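Local atomic coordinates of PrgB (PDB entry 6EVU), a protein that promotes cell aggregation, biofilm formation and conjugation in Enterococcus faecalis by binding and compacting DNA, here represented by its adhesin domain. Residues V214-A219 against S281-M286; E134-P139 against K170-I175. One frame throughout, in Å; residues are numbered along the deposited sequence.

How the interactions relate
Both interactions lie in one antiparallel sheet of the adhesin domain, with centres about 8 Å apart. Strand 169-179 pairs with strand 124-137 in interaction 2. Strand 280-287 runs beside it and pairs with strand 211-215 in interaction 1. The sheet order is therefore 124-137, 169-179, 280-287, 211-215. Two side-chain bonds tie the interactions together on one face. Lys170 NZ meets Asp216 OD2 in a salt bridge of 2.7 Å. Gln136 OE1 lies 2.6 Å from Ser283 OG, a probable hydrogen bond. Each bond reaches from one pairing to the other: Lys170 to Asp216 across strand 280-287, Gln136 to Ser283 across strand 169-179.

Interaction 1 (V214-A219 against S281-M286); sequences VSDFGA and SFSFGM
Val214 and Ser215 pair with Phe284 and Ser283 in an antiparallel ladder of the adhesin-domain sheet, where strand 211-215 ends. Ser215 and Ser283 form the hydrogen-bonded pair. Ser215 N gives a bond of 2.9 Å to Ser283 O, and Ser283 N returns one of 2.8 Å to Ser215 O. Asp216 (phi/psi 51°/52°) is an extra residue on this side. The register slips by one, and Gly218 N still bonds to Ser281 O at 2.9 Å. Val214 CG1 packs on Phe284 CB, the two side chains crossing at about a right angle. Phe217 CG is anti to the carbonyl carbon (chi1 -79°), and the side chain lies beside Phe282, pointing the same way. Phe282 CB sits over one face of the Phe217 ring, toward its rim, 3.6 Å from CD2 of Phe217. This is a CH-pi contact. The face carrying Ser215 and Ser283 is polar. Ser215 OG donates to Asp216 OD2 at 2.7 Å, from above the carboxylate plane. A water donates to both Asp216 O and Ser283 OG. Asp216 OD2 also forms a salt bridge with Lys170 NZ, and Ser283 OG bonds to Gln136 OE1. The carboxylate oxygen thus has a hydroxyl and an ammonium partner, which would be expected to stabilise its negative charge.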
ATOM      1  N   VAL A 214       4.682  -3.654   4.780  1.00 31.44           N
ATOM      2  CA  VAL A 214       5.310  -2.358   4.625  1.00 30.64           C
ATOM      3  C   VAL A 214       6.718  -2.418   5.201  1.00 33.49           C
ATOM      4  O   VAL A 214       7.031  -3.279   6.019  1.00 33.82           O
ATOM      5  CB  VAL A 214       4.480  -1.259   5.305  1.00 29.44           C
ATOM      6  CG1 VAL A 214       3.171  -1.106   4.556  1.00 30.13           C
ATOM      7  CG2 VAL A 214       4.219  -1.589   6.859  1.00 34.46           C
ATOM      8  N   SER A 215       7.588  -1.519   4.735  1.00 32.97           N
ATOM      9  CA  SER A 215       8.994  -1.548   5.149  1.00 35.35           C
ATOM     10  C   SER A 215       9.640  -0.216   4.783  1.00 36.20           C
ATOM     11  O   SER A 215       9.013   0.640   4.139  1.00 30.96           O
ATOM     12  CB  SER A 215       9.743  -2.706   4.484  1.00 39.26           C
ATOM     13  OG  SER A 215       9.795  -2.437   3.092  1.00 37.28           O
ATOM     14  N   ASP A 216      10.931  -0.081   5.138  1.00 32.09           N
ATOM     15  CA  ASP A 216      11.775   1.021   4.683  1.00 37.40           C
ATOM     16  C   ASP A 216      11.098   2.373   4.915  1.00 29.71           C
ATOM     17  O   ASP A 216      11.015   3.237   4.038  1.00 34.15           O
ATOM     18  CB  ASP A 216      12.167   0.837   3.228  1.00 38.43           C
ATOM     19  CG  ASP A 216      12.797  -0.510   2.991  1.00 43.08           C
ATOM     20  OD1 ASP A 216      13.869  -0.737   3.570  1.00 42.23           O
ATOM     21  OD2 ASP A 216      12.183  -1.346   2.287  1.00 47.45           O
ATOM     22  N   PHE A 217      10.670   2.570   6.155  1.00 31.34           N
ATOM     23  CA  PHE A 217      10.074   3.851   6.487  1.00 37.07           C
ATOM     24  C   PHE A 217      11.136   4.928   6.312  1.00 37.90           C
ATOM     25  O   PHE A 217      12.287   4.740   6.710  1.00 36.84           O
ATOM     26  CB  PHE A 217       9.487   3.792   7.901  1.00 33.55           C
ATOM     27  CG  PHE A 217       8.149   3.092   7.909  1.00 35.68           C
ATOM     28  CD1 PHE A 217       8.073   1.703   7.871  1.00 33.88           C
ATOM     29  CD2 PHE A 217       6.979   3.830   7.745  1.00 33.21           C
ATOM     30  CE1 PHE A 217       6.826   1.059   7.758  1.00 36.21           C
ATOM     31  CE2 PHE A 217       5.703   3.205   7.660  1.00 32.00           C
ATOM     32  CZ  PHE A 217       5.629   1.822   7.679  1.00 35.45           C
ATOM     33  N   GLY A 218      10.796   5.984   5.574  1.00 34.92           N
ATOM     34  CA  GLY A 218      11.768   6.992   5.215  1.00 35.62           C
ATOM     35  C   GLY A 218      12.163   7.852   6.402  1.00 35.18           C
ATOM     36  O   GLY A 218      11.747   7.655   7.559  1.00 33.67           O
ATOM     37  N   ALA A 219      13.026   8.818   6.101  1.00 35.09           N
ATOM     38  CA  ALA A 219      13.493   9.735   7.148  1.00 36.68           C
ATOM     39  C   ALA A 219      12.286  10.330   7.857  1.00 37.46           C
ATOM     40  O   ALA A 219      11.278  10.579   7.213  1.00 34.55           O
ATOM     41  CB  ALA A 219      14.344  10.851   6.536  1.00 40.64           C
ATOM     42  N   SER A 281       6.847   8.979   3.703  1.00 27.03           N
ATOM     43  CA  SER A 281       7.559   8.158   2.705  1.00 26.66           C
ATOM     44  C   SER A 281       7.814   6.785   3.300  1.00 26.81           C
ATOM     45  O   SER A 281       8.261   6.695   4.442  1.00 28.70           O
ATOM     46  CB  SER A 281       8.874   8.801   2.333  1.00 30.81           C
ATOM     47  OG  SER A 281       9.502   8.078   1.264  1.00 31.50           O
ATOM     48  N   PHE A 282       7.490   5.730   2.570  1.00 25.16           N
ATOM     49  CA  PHE A 282       7.628   4.373   3.101  1.00 28.41           C
ATOM     50  C   PHE A 282       7.506   3.436   1.909  1.00 29.89           C
ATOM     51  O   PHE A 282       7.201   3.877   0.788  1.00 26.79           O
ATOM     52  CB  PHE A 282       6.560   4.064   4.159  1.00 31.79           C
ATOM     53  CG  PHE A 282       5.158   4.133   3.609  1.00 29.39           C
ATOM     54  CD1 PHE A 282       4.499   5.339   3.478  1.00 28.18           C
ATOM     55  CD2 PHE A 282       4.520   2.948   3.191  1.00 28.39           C
ATOM     56  CE1 PHE A 282       3.235   5.412   2.906  1.00 26.80           C
ATOM     57  CE2 PHE A 282       3.243   2.984   2.628  1.00 28.29           C
ATOM     58  CZ  PHE A 282       2.597   4.224   2.472  1.00 28.49           C
ATOM     59  N   SER A 283       7.764   2.130   2.138  1.00 26.32           N
ATOM     60  CA  SER A 283       7.535   1.165   1.049  1.00 26.79           C
ATOM     61  C   SER A 283       6.461   0.138   1.382  1.00 28.91           C
ATOM     62  O   SER A 283       6.212  -0.193   2.557  1.00 28.56           O
ATOM     63  CB  SER A 283       8.841   0.438   0.672  1.00 27.62           C
ATOM     64  OG  SER A 283       9.739   1.400   0.192  1.00 29.56           O
ATOM     65  N   PHE A 284       5.813  -0.395   0.344  1.00 27.08           N
ATOM     66  CA  PHE A 284       4.829  -1.458   0.569  1.00 26.31           C
ATOM     67  C   PHE A 284       5.075  -2.563  -0.448  1.00 31.39           C
ATOM     68  O   PHE A 284       5.620  -2.321  -1.520  1.00 26.18           O
ATOM     69  CB  PHE A 284       3.358  -0.935   0.523  1.00 25.67           C
ATOM     70  CG  PHE A 284       2.979  -0.294  -0.816  1.00 25.83           C
ATOM     71  CD1 PHE A 284       2.443  -1.052  -1.828  1.00 23.26           C
ATOM     72  CD2 PHE A 284       3.176   1.068  -1.010  1.00 23.57           C
ATOM     73  CE1 PHE A 284       2.088  -0.466  -3.054  1.00 24.18           C
ATOM     74  CE2 PHE A 284       2.803   1.679  -2.255  1.00 26.55           C
ATOM     75  CZ  PHE A 284       2.281   0.875  -3.261  1.00 24.54           C
ATOM     76  N   GLY A 285       4.608  -3.770  -0.175  1.00 28.22           N
ATOM     77  CA  GLY A 285       4.886  -4.816  -1.129  1.00 29.33           C
ATOM     78  C   GLY A 285       4.312  -6.154  -0.741  1.00 27.26           C
ATOM     79  O   GLY A 285       3.346  -6.250   0.036  1.00 31.15           O
ATOM     80  N   MET A 286       4.822  -7.163  -1.421  1.00 28.93           N
ATOM     81  CA  MET A 286       4.411  -8.541  -1.198  1.00 28.66           C
ATOM     82  C   MET A 286       5.653  -9.414  -1.134  1.00 34.32           C
ATOM     83  O   MET A 286       6.533  -9.291  -1.989  1.00 32.14           O
ATOM     84  CB  MET A 286       3.476  -9.040  -2.308  1.00 29.10           C
ATOM     85  CG  MET A 286       2.403  -8.011  -2.687  1.00 29.93           C
ATOM     86  SD  MET A 286       1.452  -8.599  -4.148  1.00 29.97           S
ATOM     87  CE  MET A 286       0.444  -9.910  -3.390  1.00 28.75           C
TER
HETATM   88  O   HOH W   1      10.943   3.544   1.327  1.00 31.84           O

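Interaction 2 (E134-P139 against K170-I175); sequences ELQSSP and KTRLTI
Glu134 OE1 and Arg172 NH2 form a salt bridge of 3.0 Å. OE1 lies at the edge of the guanidinium, near its plane, whereas NH2 comes from above the carboxylate plane. The two planes are 81° apart. A water donates to Glu134 OE1 and accepts from Arg172 NE, giving the acid a second link to the arginine. Gln136 NE2 lies over one face of the guanidinium. A second water accepts from Gln136 NE2 and Arg172 NH1. Gln136 OE1 approaches Lys170 CE at 3.3 Å and also hydrogen-bonds to Ser283 OG. Lys170 bends at chi3 (80°), which sets CE beside the glutamine, and its NZ forms a salt bridge with Asp216 OD2. The hydrogen-bonded pairing of Glu134 with Arg172, Arg172 N to Glu134 O at 2.8 Å, puts both side chains on the same face, side by side. Further along, Lys170 O accepts from Gln136 N at 2.8 Å and from Ser137 N at 3.0 Å, both from the same face of its carbonyl plane. Ser137 O in turn accepts from Lys170 N. On the other face, Leu135 and Thr171 reach Leu145. Gln136 and Ser137 thus oppose the single Lys170: a classic beta bulge in the antiparallel sheet of this antigen I/II family adhesin domain.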
ATOM      1  N   GLU A 134       7.942   4.582  -6.840  1.00 22.26           N
ATOM      2  CA  GLU A 134       9.179   4.137  -7.433  1.00 21.61           C
ATOM      3  C   GLU A 134       9.313   2.652  -7.190  1.00 27.27           C
ATOM      4  O   GLU A 134       9.359   2.214  -6.036  1.00 25.54           O
ATOM      5  CB  GLU A 134      10.384   4.908  -6.871  1.00 23.77           C
ATOM      6  CG  GLU A 134      11.606   4.563  -7.659  1.00 34.03           C
ATOM      7  CD  GLU A 134      12.796   5.451  -7.367  1.00 35.54           C
ATOM      8  OE1 GLU A 134      12.675   6.525  -6.684  1.00 37.67           O
ATOM      9  OE2 GLU A 134      13.903   5.054  -7.852  1.00 38.14           O
ATOM     10  N   LEU A 135       9.433   1.887  -8.277  1.00 25.03           N
ATOM     11  CA  LEU A 135       9.756   0.469  -8.162  1.00 23.66           C
ATOM     12  C   LEU A 135      11.029   0.261  -7.346  1.00 24.69           C
ATOM     13  O   LEU A 135      12.066   0.914  -7.568  1.00 26.60           O
ATOM     14  CB  LEU A 135       9.906  -0.164  -9.557  1.00 24.77           C
ATOM     15  CG  LEU A 135      10.179  -1.680  -9.678  1.00 25.94           C
ATOM     16  CD1 LEU A 135       9.658  -2.125 -11.053  1.00 30.35           C
ATOM     17  CD2 LEU A 135      11.727  -2.046  -9.601  1.00 26.29           C
ATOM     18  N   GLN A 136      10.948  -0.713  -6.423  1.00 25.83           N
ATOM     19  CA  GLN A 136      12.101  -1.218  -5.693  1.00 23.57           C
ATOM     20  C   GLN A 136      12.395  -2.706  -5.885  1.00 27.69           C
ATOM     21  O   GLN A 136      13.580  -3.094  -5.886  1.00 32.14           O
ATOM     22  CB  GLN A 136      11.919  -0.913  -4.203  1.00 28.13           C
ATOM     23  CG  GLN A 136      11.992   0.606  -3.990  1.00 27.45           C
ATOM     24  CD  GLN A 136      12.014   0.934  -2.532  1.00 36.76           C
ATOM     25  OE1 GLN A 136      11.136   0.513  -1.812  1.00 36.24           O
ATOM     26  NE2 GLN A 136      13.025   1.682  -2.089  1.00 36.04           N
ATOM     27  N   SER A 137      11.375  -3.547  -6.068  1.00 26.75           N
ATOM     28  CA  SER A 137      11.609  -4.968  -6.297  1.00 26.74           C
ATOM     29  C   SER A 137      10.477  -5.490  -7.186  1.00 25.91           C
ATOM     30  O   SER A 137       9.324  -5.066  -7.060  1.00 27.13           O
ATOM     31  CB  SER A 137      11.662  -5.769  -4.978  1.00 29.61           C
ATOM     32  OG  SER A 137      12.041  -7.132  -5.179  1.00 32.27           O
ATOM     33  N   SER A 138      10.847  -6.403  -8.096  1.00 26.62           N
ATOM     34  CA  SER A 138       9.845  -7.023  -8.964  1.00 26.13           C
ATOM     35  C   SER A 138      10.256  -8.442  -9.274  1.00 25.78           C
ATOM     36  O   SER A 138      11.418  -8.665  -9.627  1.00 28.34           O
ATOM     37  CB  SER A 138       9.655  -6.271 -10.291  1.00 28.24           C
ATOM     38  OG  SER A 138       9.061  -7.110 -11.307  1.00 27.56           O
ATOM     39  N   PRO A 139       9.327  -9.402  -9.229  1.00 26.25           N
ATOM     40  CA  PRO A 139       9.637 -10.793  -9.615  1.00 28.76           C
ATOM     41  C   PRO A 139       9.418 -11.154 -11.081  1.00 28.93           C
ATOM     42  O   PRO A 139       9.458 -12.355 -11.408  1.00 30.74           O
ATOM     43  CB  PRO A 139       8.652 -11.596  -8.754  1.00 28.91           C
ATOM     44  CG  PRO A 139       7.403 -10.710  -8.833  1.00 26.18           C
ATOM     45  CD  PRO A 139       7.959  -9.260  -8.688  1.00 26.79           C
ATOM     46  N   LYS A 170       7.924  -4.773  -4.469  1.00 25.26           N
ATOM     47  CA  LYS A 170       8.102  -3.664  -3.520  1.00 24.89           C
ATOM     48  C   LYS A 170       8.144  -2.321  -4.238  1.00 27.31           C
ATOM     49  O   LYS A 170       8.804  -2.188  -5.268  1.00 23.94           O
ATOM     50  CB  LYS A 170       9.355  -3.861  -2.643  1.00 25.44           C
ATOM     51  CG  LYS A 170       9.349  -2.856  -1.455  1.00 27.48           C
ATOM     52  CD  LYS A 170      10.441  -3.143  -0.450  1.00 33.49           C
ATOM     53  CE  LYS A 170      11.793  -2.626  -0.896  1.00 32.66           C
ATOM     54  NZ  LYS A 170      12.877  -2.874   0.176  1.00 36.28           N
ATOM     55  N   THR A 171       7.415  -1.335  -3.699  1.00 24.23           N
ATOM     56  CA  THR A 171       7.242  -0.012  -4.268  1.00 24.41           C
ATOM     57  C   THR A 171       7.448   1.013  -3.161  1.00 24.02           C
ATOM     58  O   THR A 171       6.837   0.886  -2.084  1.00 27.49           O
ATOM     59  CB  THR A 171       5.835   0.178  -4.866  1.00 25.43           C
ATOM     60  OG1 THR A 171       5.576  -0.886  -5.826  1.00 24.89           O
ATOM     61  CG2 THR A 171       5.724   1.516  -5.554  1.00 26.32           C
ATOM     62  N   ARG A 172       8.237   2.048  -3.447  1.00 25.12           N
ATOM     63  CA  ARG A 172       8.365   3.196  -2.541  1.00 23.26           C
ATOM     64  C   ARG A 172       7.294   4.217  -2.897  1.00 25.22           C
ATOM     65  O   ARG A 172       7.027   4.501  -4.083  1.00 25.02           O
ATOM     66  CB  ARG A 172       9.769   3.843  -2.642  1.00 24.04           C
ATOM     67  CG  ARG A 172       9.896   5.018  -1.605  1.00 26.17           C
ATOM     68  CD  ARG A 172      11.358   5.264  -1.299  1.00 36.81           C
ATOM     69  NE  ARG A 172      12.019   5.683  -2.514  1.00 44.31           N
ATOM     70  CZ  ARG A 172      13.334   5.654  -2.720  1.00 52.03           C
ATOM     71  NH1 ARG A 172      14.173   5.200  -1.781  1.00 43.41           N
ATOM     72  NH2 ARG A 172      13.802   6.079  -3.890  1.00 49.68           N
ATOM     73  N   LEU A 173       6.629   4.749  -1.860  1.00 23.33           N
ATOM     74  CA  LEU A 173       5.634   5.803  -2.021  1.00 23.27           C
ATOM     75  C   LEU A 173       6.049   6.998  -1.167  1.00 26.79           C
ATOM     76  O   LEU A 173       6.251   6.854   0.056  1.00 26.95           O
ATOM     77  CB  LEU A 173       4.215   5.323  -1.622  1.00 25.22           C
ATOM     78  CG  LEU A 173       3.112   6.388  -1.553  1.00 22.19           C
ATOM     79  CD1 LEU A 173       2.936   7.115  -2.914  1.00 23.30           C
ATOM     80  CD2 LEU A 173       1.833   5.682  -1.225  1.00 25.82           C
ATOM     81  N   THR A 174       6.208   8.156  -1.812  1.00 23.27           N
ATOM     82  CA  THR A 174       6.489   9.417  -1.107  1.00 22.40           C
ATOM     83  C   THR A 174       5.412  10.405  -1.490  1.00 23.39           C
ATOM     84  O   THR A 174       5.107  10.563  -2.677  1.00 25.41           O
ATOM     85  CB  THR A 174       7.856   9.968  -1.525  1.00 25.73           C
ATOM     86  OG1 THR A 174       8.879   8.975  -1.316  1.00 28.53           O
ATOM     87  CG2 THR A 174       8.148  11.265  -0.751  1.00 26.64           C
ATOM     88  N   ILE A 175       4.790  11.057  -0.487  1.00 23.83           N
ATOM     89  CA  ILE A 175       3.586  11.867  -0.698  1.00 28.14           C
ATOM     90  C   ILE A 175       3.875  13.309  -0.305  1.00 29.37           C
ATOM     91  O   ILE A 175       4.452  13.564   0.755  1.00 30.87           O
ATOM     92  CB  ILE A 175       2.403  11.322   0.120  1.00 25.86           C
ATOM     93  CG1 ILE A 175       2.018   9.924  -0.386  1.00 27.57           C
ATOM     94  CG2 ILE A 175       1.147  12.295   0.062  1.00 30.50           C
ATOM     95  CD1 ILE A 175       1.179   9.077   0.599  1.00 28.70           C
TER
HETATM   96  O   HOH W   2      11.076   7.604  -4.891  1.00 34.26           O
HETATM   97  O   HOH W   3      13.541   3.535   0.341  1.00 40.70           O